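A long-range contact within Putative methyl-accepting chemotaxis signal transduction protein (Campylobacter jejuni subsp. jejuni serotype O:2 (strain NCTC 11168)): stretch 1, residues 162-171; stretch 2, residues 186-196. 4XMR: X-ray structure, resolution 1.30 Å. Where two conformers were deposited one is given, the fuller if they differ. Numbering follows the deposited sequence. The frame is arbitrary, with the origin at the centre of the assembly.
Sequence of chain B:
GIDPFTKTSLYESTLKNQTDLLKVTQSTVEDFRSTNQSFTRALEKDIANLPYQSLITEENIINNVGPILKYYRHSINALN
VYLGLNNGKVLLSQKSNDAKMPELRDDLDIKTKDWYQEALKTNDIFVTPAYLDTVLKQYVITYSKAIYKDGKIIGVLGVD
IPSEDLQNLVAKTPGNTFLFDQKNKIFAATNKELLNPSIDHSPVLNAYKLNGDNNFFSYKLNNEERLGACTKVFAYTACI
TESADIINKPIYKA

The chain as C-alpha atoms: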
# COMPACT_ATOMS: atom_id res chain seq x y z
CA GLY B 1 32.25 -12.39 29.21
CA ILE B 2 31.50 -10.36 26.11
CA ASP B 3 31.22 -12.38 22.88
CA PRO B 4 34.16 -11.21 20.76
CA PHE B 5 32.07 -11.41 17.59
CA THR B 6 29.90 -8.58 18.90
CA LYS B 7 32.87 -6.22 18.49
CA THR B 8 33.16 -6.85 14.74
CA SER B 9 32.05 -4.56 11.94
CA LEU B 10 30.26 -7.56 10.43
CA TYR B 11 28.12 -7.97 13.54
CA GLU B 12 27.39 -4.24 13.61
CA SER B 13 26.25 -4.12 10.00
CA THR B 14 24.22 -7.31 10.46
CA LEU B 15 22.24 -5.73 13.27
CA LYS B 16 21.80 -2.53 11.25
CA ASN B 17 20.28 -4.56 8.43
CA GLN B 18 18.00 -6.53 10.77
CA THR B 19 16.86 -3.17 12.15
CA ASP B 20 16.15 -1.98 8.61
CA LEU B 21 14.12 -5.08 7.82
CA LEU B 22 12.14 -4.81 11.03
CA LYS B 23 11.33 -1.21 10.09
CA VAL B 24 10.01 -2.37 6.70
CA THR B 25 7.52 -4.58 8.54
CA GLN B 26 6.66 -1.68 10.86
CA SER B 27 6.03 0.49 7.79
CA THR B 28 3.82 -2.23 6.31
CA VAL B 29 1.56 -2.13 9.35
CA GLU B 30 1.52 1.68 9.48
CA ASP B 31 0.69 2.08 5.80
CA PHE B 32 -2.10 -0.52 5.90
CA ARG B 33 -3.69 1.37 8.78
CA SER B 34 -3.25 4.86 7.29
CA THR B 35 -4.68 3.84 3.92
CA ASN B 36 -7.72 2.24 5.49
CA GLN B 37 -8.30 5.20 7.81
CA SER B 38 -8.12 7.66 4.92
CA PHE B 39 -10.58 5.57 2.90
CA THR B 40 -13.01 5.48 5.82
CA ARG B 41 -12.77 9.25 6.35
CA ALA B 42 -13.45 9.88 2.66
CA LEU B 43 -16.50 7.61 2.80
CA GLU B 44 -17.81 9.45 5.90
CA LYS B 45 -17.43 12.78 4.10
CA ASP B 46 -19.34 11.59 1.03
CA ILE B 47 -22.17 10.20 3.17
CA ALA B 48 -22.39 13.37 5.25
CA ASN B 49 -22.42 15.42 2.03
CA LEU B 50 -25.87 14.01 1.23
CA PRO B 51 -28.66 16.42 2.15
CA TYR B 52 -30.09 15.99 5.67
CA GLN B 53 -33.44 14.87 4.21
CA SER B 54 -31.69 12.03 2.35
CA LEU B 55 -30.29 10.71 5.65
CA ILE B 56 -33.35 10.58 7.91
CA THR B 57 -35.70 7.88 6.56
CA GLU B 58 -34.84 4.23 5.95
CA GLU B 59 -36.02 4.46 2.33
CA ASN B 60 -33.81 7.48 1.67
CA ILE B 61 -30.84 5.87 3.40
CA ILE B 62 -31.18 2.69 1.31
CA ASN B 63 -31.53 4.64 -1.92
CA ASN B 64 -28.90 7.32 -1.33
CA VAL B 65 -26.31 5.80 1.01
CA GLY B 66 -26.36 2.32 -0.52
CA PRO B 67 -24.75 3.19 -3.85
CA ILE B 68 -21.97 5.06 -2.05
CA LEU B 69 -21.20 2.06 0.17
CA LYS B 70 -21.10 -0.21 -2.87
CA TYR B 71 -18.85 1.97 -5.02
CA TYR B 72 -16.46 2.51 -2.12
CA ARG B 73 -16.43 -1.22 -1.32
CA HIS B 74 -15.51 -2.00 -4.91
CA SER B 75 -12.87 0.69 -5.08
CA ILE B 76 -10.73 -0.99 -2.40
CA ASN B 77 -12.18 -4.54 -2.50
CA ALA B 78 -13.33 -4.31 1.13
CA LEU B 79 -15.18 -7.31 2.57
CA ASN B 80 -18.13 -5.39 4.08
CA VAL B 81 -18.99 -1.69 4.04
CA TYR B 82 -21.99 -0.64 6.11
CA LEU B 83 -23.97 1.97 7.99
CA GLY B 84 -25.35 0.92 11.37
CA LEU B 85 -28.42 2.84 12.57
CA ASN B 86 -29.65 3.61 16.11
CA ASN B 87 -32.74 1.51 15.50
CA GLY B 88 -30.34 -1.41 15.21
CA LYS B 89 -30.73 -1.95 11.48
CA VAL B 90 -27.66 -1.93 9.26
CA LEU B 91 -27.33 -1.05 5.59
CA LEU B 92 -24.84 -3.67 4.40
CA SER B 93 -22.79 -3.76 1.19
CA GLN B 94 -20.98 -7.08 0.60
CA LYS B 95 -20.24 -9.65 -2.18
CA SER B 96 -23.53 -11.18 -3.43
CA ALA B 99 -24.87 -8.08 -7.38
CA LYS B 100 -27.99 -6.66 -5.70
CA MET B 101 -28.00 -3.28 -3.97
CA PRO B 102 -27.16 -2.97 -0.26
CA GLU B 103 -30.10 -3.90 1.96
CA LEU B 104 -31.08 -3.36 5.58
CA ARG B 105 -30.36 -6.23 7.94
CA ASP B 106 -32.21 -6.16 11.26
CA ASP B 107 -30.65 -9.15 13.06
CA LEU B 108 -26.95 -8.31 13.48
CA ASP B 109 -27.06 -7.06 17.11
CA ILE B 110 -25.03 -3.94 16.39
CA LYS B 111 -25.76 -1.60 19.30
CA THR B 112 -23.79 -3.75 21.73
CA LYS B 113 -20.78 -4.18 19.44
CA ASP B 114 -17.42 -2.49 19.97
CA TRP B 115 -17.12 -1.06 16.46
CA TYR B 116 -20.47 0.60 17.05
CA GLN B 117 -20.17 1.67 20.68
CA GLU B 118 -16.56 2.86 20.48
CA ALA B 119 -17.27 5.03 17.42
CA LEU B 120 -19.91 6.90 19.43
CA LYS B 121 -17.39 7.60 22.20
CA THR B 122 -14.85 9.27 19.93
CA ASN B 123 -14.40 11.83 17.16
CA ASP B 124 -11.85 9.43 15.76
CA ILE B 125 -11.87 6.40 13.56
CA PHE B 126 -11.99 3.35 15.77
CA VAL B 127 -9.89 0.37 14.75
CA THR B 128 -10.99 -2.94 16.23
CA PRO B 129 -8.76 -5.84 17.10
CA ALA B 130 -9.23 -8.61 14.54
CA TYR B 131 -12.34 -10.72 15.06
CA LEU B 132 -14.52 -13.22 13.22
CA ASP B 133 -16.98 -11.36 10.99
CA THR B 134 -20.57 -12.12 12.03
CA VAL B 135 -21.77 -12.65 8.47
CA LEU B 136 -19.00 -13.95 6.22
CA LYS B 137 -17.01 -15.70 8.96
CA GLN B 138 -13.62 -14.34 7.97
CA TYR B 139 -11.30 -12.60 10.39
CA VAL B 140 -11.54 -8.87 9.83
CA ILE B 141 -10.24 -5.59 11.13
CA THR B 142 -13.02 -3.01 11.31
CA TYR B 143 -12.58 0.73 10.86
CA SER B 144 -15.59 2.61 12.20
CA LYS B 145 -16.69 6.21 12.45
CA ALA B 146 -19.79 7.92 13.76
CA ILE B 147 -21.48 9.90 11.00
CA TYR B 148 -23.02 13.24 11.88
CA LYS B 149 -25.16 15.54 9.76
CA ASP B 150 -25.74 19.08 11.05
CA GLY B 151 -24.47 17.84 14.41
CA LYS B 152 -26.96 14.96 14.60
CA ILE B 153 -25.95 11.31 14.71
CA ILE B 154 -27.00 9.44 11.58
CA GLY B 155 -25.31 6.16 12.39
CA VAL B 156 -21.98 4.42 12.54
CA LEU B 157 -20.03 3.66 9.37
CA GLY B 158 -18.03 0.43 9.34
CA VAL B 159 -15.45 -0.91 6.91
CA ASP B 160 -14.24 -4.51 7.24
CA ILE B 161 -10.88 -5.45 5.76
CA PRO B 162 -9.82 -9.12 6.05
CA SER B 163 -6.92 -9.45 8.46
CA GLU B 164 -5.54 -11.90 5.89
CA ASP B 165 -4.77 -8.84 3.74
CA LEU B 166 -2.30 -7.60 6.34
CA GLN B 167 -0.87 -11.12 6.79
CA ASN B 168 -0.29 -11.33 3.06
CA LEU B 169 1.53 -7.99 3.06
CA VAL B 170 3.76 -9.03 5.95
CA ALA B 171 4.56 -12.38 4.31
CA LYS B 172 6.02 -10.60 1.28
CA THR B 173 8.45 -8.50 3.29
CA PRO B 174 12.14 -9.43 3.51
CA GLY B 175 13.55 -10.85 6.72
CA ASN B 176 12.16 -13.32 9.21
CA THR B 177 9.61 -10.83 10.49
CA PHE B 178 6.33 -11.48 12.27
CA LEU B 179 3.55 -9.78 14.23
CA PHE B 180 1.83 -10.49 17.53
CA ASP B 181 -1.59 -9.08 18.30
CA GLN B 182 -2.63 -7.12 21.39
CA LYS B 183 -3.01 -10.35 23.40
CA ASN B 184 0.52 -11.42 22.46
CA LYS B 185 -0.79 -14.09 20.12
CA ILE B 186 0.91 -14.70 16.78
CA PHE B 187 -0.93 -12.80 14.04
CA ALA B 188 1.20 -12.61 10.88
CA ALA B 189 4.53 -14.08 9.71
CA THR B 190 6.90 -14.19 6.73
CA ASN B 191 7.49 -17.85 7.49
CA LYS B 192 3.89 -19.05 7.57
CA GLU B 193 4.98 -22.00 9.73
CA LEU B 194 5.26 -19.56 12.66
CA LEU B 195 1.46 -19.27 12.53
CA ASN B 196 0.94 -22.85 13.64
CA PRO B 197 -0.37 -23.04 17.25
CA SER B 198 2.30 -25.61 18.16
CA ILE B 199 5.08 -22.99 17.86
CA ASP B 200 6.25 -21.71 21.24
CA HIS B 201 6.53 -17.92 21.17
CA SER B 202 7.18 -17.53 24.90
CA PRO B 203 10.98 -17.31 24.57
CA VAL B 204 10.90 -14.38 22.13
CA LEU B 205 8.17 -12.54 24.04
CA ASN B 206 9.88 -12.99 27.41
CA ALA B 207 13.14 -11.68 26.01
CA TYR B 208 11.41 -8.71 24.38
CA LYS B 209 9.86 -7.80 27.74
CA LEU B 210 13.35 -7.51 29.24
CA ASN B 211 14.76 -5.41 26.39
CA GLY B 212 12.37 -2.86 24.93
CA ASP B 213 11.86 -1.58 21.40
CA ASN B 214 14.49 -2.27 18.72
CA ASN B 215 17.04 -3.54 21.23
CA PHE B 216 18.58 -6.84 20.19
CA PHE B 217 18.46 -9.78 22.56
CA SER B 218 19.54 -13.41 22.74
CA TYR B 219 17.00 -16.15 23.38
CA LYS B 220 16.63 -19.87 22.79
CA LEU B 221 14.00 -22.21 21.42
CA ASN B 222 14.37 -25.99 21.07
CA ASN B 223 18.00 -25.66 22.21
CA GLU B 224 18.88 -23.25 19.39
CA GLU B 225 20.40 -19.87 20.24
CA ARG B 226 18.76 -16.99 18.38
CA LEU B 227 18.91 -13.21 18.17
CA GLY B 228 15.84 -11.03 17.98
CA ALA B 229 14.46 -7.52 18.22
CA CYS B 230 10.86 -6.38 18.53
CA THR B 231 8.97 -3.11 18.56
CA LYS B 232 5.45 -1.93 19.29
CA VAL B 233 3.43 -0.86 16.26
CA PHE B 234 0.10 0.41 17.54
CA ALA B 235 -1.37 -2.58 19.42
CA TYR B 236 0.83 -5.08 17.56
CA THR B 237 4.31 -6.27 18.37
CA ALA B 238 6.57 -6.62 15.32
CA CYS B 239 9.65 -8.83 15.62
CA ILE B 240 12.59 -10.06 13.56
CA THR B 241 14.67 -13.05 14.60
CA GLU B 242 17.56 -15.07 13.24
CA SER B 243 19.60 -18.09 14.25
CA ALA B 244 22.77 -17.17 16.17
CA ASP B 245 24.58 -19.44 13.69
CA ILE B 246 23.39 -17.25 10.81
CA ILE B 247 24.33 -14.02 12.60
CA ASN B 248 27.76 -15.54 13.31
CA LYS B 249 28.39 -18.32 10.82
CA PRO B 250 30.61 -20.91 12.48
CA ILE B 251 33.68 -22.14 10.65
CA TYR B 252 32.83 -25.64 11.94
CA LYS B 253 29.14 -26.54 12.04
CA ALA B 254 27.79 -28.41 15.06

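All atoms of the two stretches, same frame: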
# COMPACT_ATOMS: atom_id res chain seq x y z
N PRO B 162 -10.30 -7.84 5.50
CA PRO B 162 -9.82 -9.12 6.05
C PRO B 162 -8.43 -8.97 6.64
O PRO B 162 -7.55 -8.36 6.03
CB PRO B 162 -9.76 -10.03 4.81
CG PRO B 162 -10.77 -9.45 3.87
CD PRO B 162 -10.64 -7.95 4.07
N SER B 163 -8.24 -9.50 7.85
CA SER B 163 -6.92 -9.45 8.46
C SER B 163 -5.90 -10.22 7.62
O SER B 163 -4.70 -9.94 7.67
CB SER B 163 -6.96 -9.93 9.92
OG SER B 163 -7.62 -11.17 10.04
N GLU B 164 -6.38 -11.17 6.82
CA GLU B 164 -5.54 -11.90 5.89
C GLU B 164 -4.83 -10.96 4.90
O GLU B 164 -3.74 -11.27 4.43
CB GLU B 164 -6.35 -12.97 5.16
CG GLU B 164 -5.51 -13.94 4.35
CD GLU B 164 -6.32 -15.05 3.72
OE1 GLU B 164 -7.56 -15.06 3.89
OE2 GLU B 164 -5.72 -15.92 3.06
N ASP B 165 -5.43 -9.81 4.61
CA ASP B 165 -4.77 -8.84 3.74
C ASP B 165 -3.47 -8.33 4.37
O ASP B 165 -2.47 -8.17 3.68
CB ASP B 165 -5.67 -7.65 3.42
CG ASP B 165 -6.80 -7.98 2.49
OD1 ASP B 165 -6.91 -9.14 2.04
OD2 ASP B 165 -7.58 -7.05 2.20
N LEU B 166 -3.51 -8.06 5.67
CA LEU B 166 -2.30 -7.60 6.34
C LEU B 166 -1.30 -8.75 6.47
O LEU B 166 -0.09 -8.56 6.31
CB LEU B 166 -2.66 -6.98 7.69
CG LEU B 166 -1.44 -6.54 8.50
CD1 LEU B 166 -0.56 -5.58 7.69
CD2 LEU B 166 -1.93 -5.89 9.78
N GLN B 167 -1.78 -9.97 6.75
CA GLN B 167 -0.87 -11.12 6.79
C GLN B 167 -0.15 -11.27 5.46
O GLN B 167 1.06 -11.48 5.42
CB GLN B 167 -1.60 -12.43 7.12
CG GLN B 167 -0.98 -13.71 6.51
CD GLN B 167 0.41 -14.08 7.06
OE1 GLN B 167 0.72 -13.82 8.21
NE2 GLN B 167 1.23 -14.70 6.23
N ASN B 168 -0.90 -11.17 4.37
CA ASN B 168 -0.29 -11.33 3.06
C ASN B 168 0.78 -10.28 2.78
O ASN B 168 1.82 -10.58 2.20
CB ASN B 168 -1.36 -11.34 1.97
CG ASN B 168 -2.20 -12.60 1.98
OD1 ASN B 168 -1.81 -13.61 2.57
ND2 ASN B 168 -3.35 -12.56 1.33
N LEU B 169 0.53 -9.05 3.19
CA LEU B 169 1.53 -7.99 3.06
C LEU B 169 2.79 -8.29 3.86
O LEU B 169 3.91 -8.14 3.37
CB LEU B 169 0.94 -6.66 3.52
CG LEU B 169 -0.05 -6.06 2.53
CD1 LEU B 169 -0.85 -4.94 3.18
CD2 LEU B 169 0.71 -5.52 1.33
N VAL B 170 2.61 -8.71 5.11
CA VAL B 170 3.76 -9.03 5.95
C VAL B 170 4.57 -10.18 5.36
O VAL B 170 5.81 -10.15 5.34
CB VAL B 170 3.32 -9.36 7.38
CG1 VAL B 170 4.50 -9.91 8.20
CG2 VAL B 170 2.75 -8.13 8.03
N ALA B 171 3.88 -11.20 4.86
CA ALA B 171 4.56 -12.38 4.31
C ALA B 171 5.48 -12.06 3.14
O ALA B 171 6.44 -12.79 2.88
CB ALA B 171 3.54 -13.44 3.92
N ILE B 186 0.35 -14.85 18.12
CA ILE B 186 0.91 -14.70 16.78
C ILE B 186 -0.21 -14.35 15.79
O ILE B 186 -1.31 -14.90 15.85
CB ILE B 186 1.70 -15.96 16.36
CG1 ILE B 186 2.57 -15.67 15.13
CG2 ILE B 186 0.77 -17.14 16.14
CD1 ILE B 186 3.75 -14.79 15.44
N PHE B 187 0.08 -13.40 14.90
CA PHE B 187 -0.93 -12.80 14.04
C PHE B 187 -0.55 -12.88 12.56
O PHE B 187 -1.38 -13.20 11.71
CB PHE B 187 -1.19 -11.35 14.47
CG PHE B 187 -2.09 -10.58 13.55
CD1 PHE B 187 -3.46 -10.61 13.72
CD2 PHE B 187 -1.56 -9.80 12.53
CE1 PHE B 187 -4.29 -9.88 12.88
CE2 PHE B 187 -2.37 -9.08 11.69
CZ PHE B 187 -3.74 -9.13 11.86
N ALA B 188 0.71 -12.58 12.25
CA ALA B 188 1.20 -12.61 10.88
C ALA B 188 2.67 -13.03 10.87
O ALA B 188 3.37 -12.80 11.86
CB ALA B 188 1.06 -11.24 10.21
N ALA B 189 3.13 -13.66 9.79
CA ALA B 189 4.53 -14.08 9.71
C ALA B 189 5.01 -14.27 8.28
O ALA B 189 4.24 -14.70 7.42
CB ALA B 189 4.73 -15.38 10.51
N THR B 190 6.27 -13.94 8.02
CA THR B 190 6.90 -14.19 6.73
C THR B 190 7.02 -15.69 6.49
O THR B 190 6.72 -16.20 5.40
CB THR B 190 8.28 -13.57 6.69
OG1 THR B 190 8.15 -12.16 6.90
CG2 THR B 190 8.96 -13.83 5.36
N ASN B 191 7.48 -16.39 7.51
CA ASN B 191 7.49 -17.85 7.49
C ASN B 191 6.16 -18.31 8.05
O ASN B 191 5.93 -18.27 9.25
CB ASN B 191 8.66 -18.35 8.34
CG ASN B 191 8.68 -19.87 8.49
OD1 ASN B 191 7.88 -20.58 7.88
ND2 ASN B 191 9.60 -20.36 9.31
N LYS B 192 5.26 -18.73 7.16
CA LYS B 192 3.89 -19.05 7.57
C LYS B 192 3.81 -20.23 8.54
O LYS B 192 2.77 -20.45 9.15
CB LYS B 192 2.96 -19.23 6.36
CG LYS B 192 2.63 -17.89 5.68
CD LYS B 192 1.65 -18.02 4.52
CE LYS B 192 1.51 -16.68 3.79
NZ LYS B 192 0.55 -16.71 2.65
N GLU B 193 4.91 -20.96 8.70
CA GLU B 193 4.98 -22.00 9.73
C GLU B 193 4.88 -21.44 11.15
O GLU B 193 4.42 -22.13 12.06
CB GLU B 193 6.25 -22.84 9.58
CG GLU B 193 6.25 -23.77 8.37
CD GLU B 193 7.16 -24.97 8.55
OE1 GLU B 193 8.10 -24.90 9.37
OE2 GLU B 193 6.93 -26.00 7.88
N LEU B 194 5.33 -20.20 11.34
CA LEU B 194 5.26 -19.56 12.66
C LEU B 194 3.82 -19.35 13.12
O LEU B 194 3.58 -19.07 14.29
CB LEU B 194 5.99 -18.22 12.65
CG LEU B 194 7.51 -18.28 12.50
CD1 LEU B 194 8.11 -16.90 12.74
CD2 LEU B 194 8.13 -19.32 13.44
N LEU B 195 2.86 -19.49 12.20
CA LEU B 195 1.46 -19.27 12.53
C LEU B 195 0.83 -20.48 13.21
O LEU B 195 -0.22 -20.38 13.84
CB LEU B 195 0.66 -18.91 11.28
CG LEU B 195 1.06 -17.58 10.63
CD1 LEU B 195 0.23 -17.35 9.37
CD2 LEU B 195 0.90 -16.42 11.59
N ASN B 196 1.47 -21.63 13.06
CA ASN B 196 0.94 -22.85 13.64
C ASN B 196 0.94 -22.77 15.17
O ASN B 196 1.93 -22.37 15.77
CB ASN B 196 1.75 -24.06 13.18
CG ASN B 196 1.01 -25.37 13.39
OD1 ASN B 196 0.90 -25.85 14.52
ND2 ASN B 196 0.49 -25.95 12.31
O HOH W 1 6.24 -15.82 2.93

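The primary amide of one helix residue, Q167, takes both backbone polar groups of a single strand residue, A189. Its OE1 accepts a hydrogen bond from A189 N at 2.9 Å (N-H...O angle 151°), while its NE2 donates to A189 O at 3.2 Å (157°). The side chain thus treats A189 much as a neighbouring strand would, and the two bonds are the only direct hydrogen bonds between the stretches. Q167 CB points sideways; chi1 of 150° and chi2 of 67° (p) then bring the amide round to the strand backbone. Q167 is buried and is the residue most covered by the opposing stretch.

The backbones come together at a moderate slant. The axes of the helix and of strand 186-189 approach to 7.0 Å, with their N-to-C directions 46° apart. The CA atoms of Q167 and A188 lie 4.8 Å apart, and those of A171 and T190 only 3.8 Å, so the chains are closer at the end of the helical stretch. Small side chains line this path. A188 CB points toward the helix and packs against V170, 4.1 Å from CB to CB, and A188 CA lies just 3.0 Å from Q167 OE1, a closeness that accompanies the bond to the next residue's amide. A189 CB points away, so A189 meets the helix through its backbone; A171 CB sits 3.8 Å from A189 O.

Toward the start of the helix the contact becomes apolar. F187 CB is directed sideways, but the ring reaches in to the helix, where L166 CD2 meets its edge at 3.7 Å from CE2. S163 CB lies 3.8 Å from F187 CZ, one helical turn before Q167, while S163 OG is hydrogen-bonded elsewhere in the structure.

At the other end, T190 closes on the last residues of the helical stretch, its CG2 3.7 Å from A171 O. A water links the two backbones here, donating to A171 O at 3.0 Å and to T190 O at 2.5 Å, a notably short distance. T190 OG1 finds its hydrogen bond elsewhere in the structure.

The 3-10 segment 192-195 contributes a flank. The extended side chain of K192 runs beside the helix, placing CE 3.2 Å from Q167 NE2 and 3.8 Å from A171 CB. Its NZ remains 3.9 Å from N168 OD1, near but not bonded. L195, whose CB points toward the helix, adds a small contact, with CD1 3.7 Å from Q167 OE1. In all, 494 Å² is buried between the stretches.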